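Local atomic coordinates of 389aa long hypothetical nucleolar protein (Pyrococcus horikoshii, PDB entry 5ZVE), a protein that transfers a methyl group from S-adenosyl-L-methionine to the C5 position of cytosine 72 in several transfer RNAs. Residues A[12-16]-A[17-21]. Sequence-based numbering, arbitrary orientation.
Sequences YYKNL and FGKEE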
loop_
_atom_site.group_PDB
_atom_site.type_symbol
_atom_site.label_atom_id
_atom_site.label_comp_id
_atom_site.label_asym_id
_atom_site.label_seq_id
_atom_site.Cartn_x
_atom_site.Cartn_y
_atom_site.Cartn_z
ATOM N N TYR A 12 -17.096 -7.654 -13.644
ATOM C CA TYR A 12 -15.870 -7.234 -14.302
ATOM C C TYR A 12 -14.746 -8.210 -13.971
ATOM O O TYR A 12 -14.059 -8.704 -14.867
ATOM C CB TYR A 12 -15.495 -5.807 -13.885
ATOM C CG TYR A 12 -14.168 -5.328 -14.434
ATOM C CD1 TYR A 12 -14.086 -4.714 -15.675
ATOM C CD2 TYR A 12 -12.997 -5.494 -13.706
ATOM C CE1 TYR A 12 -12.868 -4.280 -16.177
ATOM C CE2 TYR A 12 -11.786 -5.070 -14.195
ATOM C CZ TYR A 12 -11.721 -4.464 -15.428
ATOM O OH TYR A 12 -10.500 -4.044 -15.901
ATOM N N TYR A 13 -14.578 -8.496 -12.683
ATOM C CA TYR A 13 -13.559 -9.442 -12.235
ATOM C C TYR A 13 -13.766 -10.826 -12.846
ATOM O O TYR A 13 -12.814 -11.441 -13.326
ATOM C CB TYR A 13 -13.546 -9.544 -10.709
ATOM C CG TYR A 13 -12.961 -8.338 -10.003
ATOM C CD1 TYR A 13 -12.018 -7.528 -10.626
ATOM C CD2 TYR A 13 -13.349 -8.016 -8.709
ATOM C CE1 TYR A 13 -11.484 -6.427 -9.977
ATOM C CE2 TYR A 13 -12.822 -6.923 -8.054
ATOM C CZ TYR A 13 -11.892 -6.132 -8.690
ATOM O OH TYR A 13 -11.370 -5.046 -8.027
ATOM N N LYS A 14 -15.005 -11.316 -12.818
ATOM C CA LYS A 14 -15.316 -12.623 -13.392
ATOM C C LYS A 14 -14.946 -12.669 -14.866
ATOM O O LYS A 14 -14.379 -13.649 -15.340
ATOM C CB LYS A 14 -16.798 -12.970 -13.208
ATOM C CG LYS A 14 -17.198 -13.256 -11.768
ATOM C CD LYS A 14 -18.713 -13.362 -11.603
ATOM C CE LYS A 14 -19.088 -13.620 -10.147
ATOM N NZ LYS A 14 -20.561 -13.560 -9.908
ATOM N N ASN A 15 -15.262 -11.598 -15.586
ATOM C CA ASN A 15 -14.934 -11.516 -17.004
ATOM C C ASN A 15 -13.431 -11.483 -17.240
ATOM O O ASN A 15 -12.930 -12.064 -18.201
ATOM C CB ASN A 15 -15.574 -10.280 -17.632
ATOM C CG ASN A 15 -17.051 -10.457 -17.890
ATOM O OD1 ASN A 15 -17.527 -11.577 -18.081
ATOM N ND2 ASN A 15 -17.788 -9.351 -17.902
ATOM N N LEU A 16 -12.714 -10.813 -16.348
ATOM C CA LEU A 16 -11.299 -10.553 -16.560
ATOM C C LEU A 16 -10.414 -11.683 -16.038
ATOM O O LEU A 16 -9.346 -11.954 -16.592
ATOM C CB LEU A 16 -10.907 -9.233 -15.898
ATOM C CG LEU A 16 -9.435 -8.854 -16.019
ATOM C CD1 LEU A 16 -9.047 -8.724 -17.484
ATOM C CD2 LEU A 16 -9.149 -7.576 -15.250
ATOM N N PHE A 17 -10.859 -12.346 -14.975
ATOM C CA PHE A 17 -10.047 -13.385 -14.353
ATOM C C PHE A 17 -10.669 -14.772 -14.455
ATOM O O PHE A 17 -9.982 -15.777 -14.282
ATOM C CB PHE A 17 -9.807 -13.062 -12.873
ATOM C CG PHE A 17 -9.164 -11.727 -12.630
ATOM C CD1 PHE A 17 -7.888 -11.462 -13.094
ATOM C CD2 PHE A 17 -9.830 -10.744 -11.913
ATOM C CE1 PHE A 17 -7.291 -10.237 -12.862
ATOM C CE2 PHE A 17 -9.239 -9.517 -11.676
ATOM C CZ PHE A 17 -7.967 -9.264 -12.151
ATOM N N GLY A 18 -11.965 -14.833 -14.734
ATOM C CA GLY A 18 -12.676 -16.094 -14.647
ATOM C C GLY A 18 -13.339 -16.188 -13.287
ATOM O O GLY A 18 -12.808 -15.659 -12.315
ATOM N N LYS A 19 -14.492 -16.848 -13.218
ATOM C CA LYS A 19 -15.279 -16.924 -11.988
ATOM C C LYS A 19 -14.504 -17.415 -10.765
ATOM O O LYS A 19 -14.563 -16.807 -9.695
ATOM C CB LYS A 19 -16.476 -17.849 -12.190
ATOM C CG LYS A 19 -17.572 -17.681 -11.151
ATOM C CD LYS A 19 -18.663 -18.715 -11.350
ATOM C CE LYS A 19 -19.773 -18.559 -10.329
ATOM N NZ LYS A 19 -20.799 -19.619 -10.504
ATOM N N GLU A 20 -13.785 -18.519 -10.928
ATOM C CA GLU A 20 -13.075 -19.131 -9.816
ATOM C C GLU A 20 -12.010 -18.202 -9.249
ATOM O O GLU A 20 -12.003 -17.913 -8.051
ATOM C CB GLU A 20 -12.446 -20.455 -10.247
ATOM C CG GLU A 20 -11.729 -21.177 -9.124
ATOM C CD GLU A 20 -11.231 -22.546 -9.540
ATOM O OE1 GLU A 20 -11.069 -22.776 -10.760
ATOM O OE2 GLU A 20 -10.989 -23.385 -8.644
ATOM N N GLU A 21 -11.116 -17.733 -10.112
ATOM C CA GLU A 21 -10.043 -16.845 -9.685
ATOM C C GLU A 21 -10.578 -15.532 -9.128
ATOM O O GLU A 21 -10.047 -15.012 -8.145
ATOM C CB GLU A 21 -9.084 -16.578 -10.844
ATOM C CG GLU A 21 -8.313 -17.806 -11.263
ATOM C CD GLU A 21 -7.289 -18.214 -10.226
ATOM O OE1 GLU A 21 -6.323 -17.451 -10.019
ATOM O OE2 GLU A 21 -7.458 -19.288 -9.606
#
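The carbonyl oxygen of Tyr13 takes the amide of Phe17 in the last regular turn of its helix, with Phe17 N 2.7 Å from Tyr13 O and the C=O nearly in line with the donor; Leu16 N adds a weak bond to the same oxygen. One residue on, Gly18 N reaches Lys14 O at 2.8 Å, but the donor now stands well above the carbonyl plane, consistent with the helix ending here. Gly18 illustrates how a single glycine can end one helix and begin the next: its phi of 95° breaks the helical path, a side chain there would collide with the carbonyl oxygen of Phe17, so the turn calls for glycine, and it is also the N-cap of the helix that follows. Phe17 has CG anti to its own carbonyl carbon (chi1 -57°), which lays the ring alongside Tyr13, where its CE2 lies 3.6 Å from Tyr13 CD1, the two ring planes inclined at 37°. Over one face of the phenyl ring sits Leu16 CG, 4.1 Å from the ring centroid in a CH-pi contact, while Leu16 CD2 comes to 3.7 Å from Phe17 CZ. A serine in place of Phe17 would probably deprive Leu16 of its aromatic platform and take from Tyr13 CD1 the ring carbon it packs against. Lys14 and Lys19 run outward past the bend, their NZ atoms 6.1 Å apart. In the ferredoxin-like family region, this corner joins helix 7-17 to helix 19-29, with Phe17 resting on Ile25 and Tyr13 on Ala22 and Met26 of the second helix; Tyr13 also touches the loop residues Leu279 and Leu325, its side chain about 11 Å from that of Cys323, the predicted nucleophile, and Tyr12 OH bonds to Glu328 just before helix 331-339.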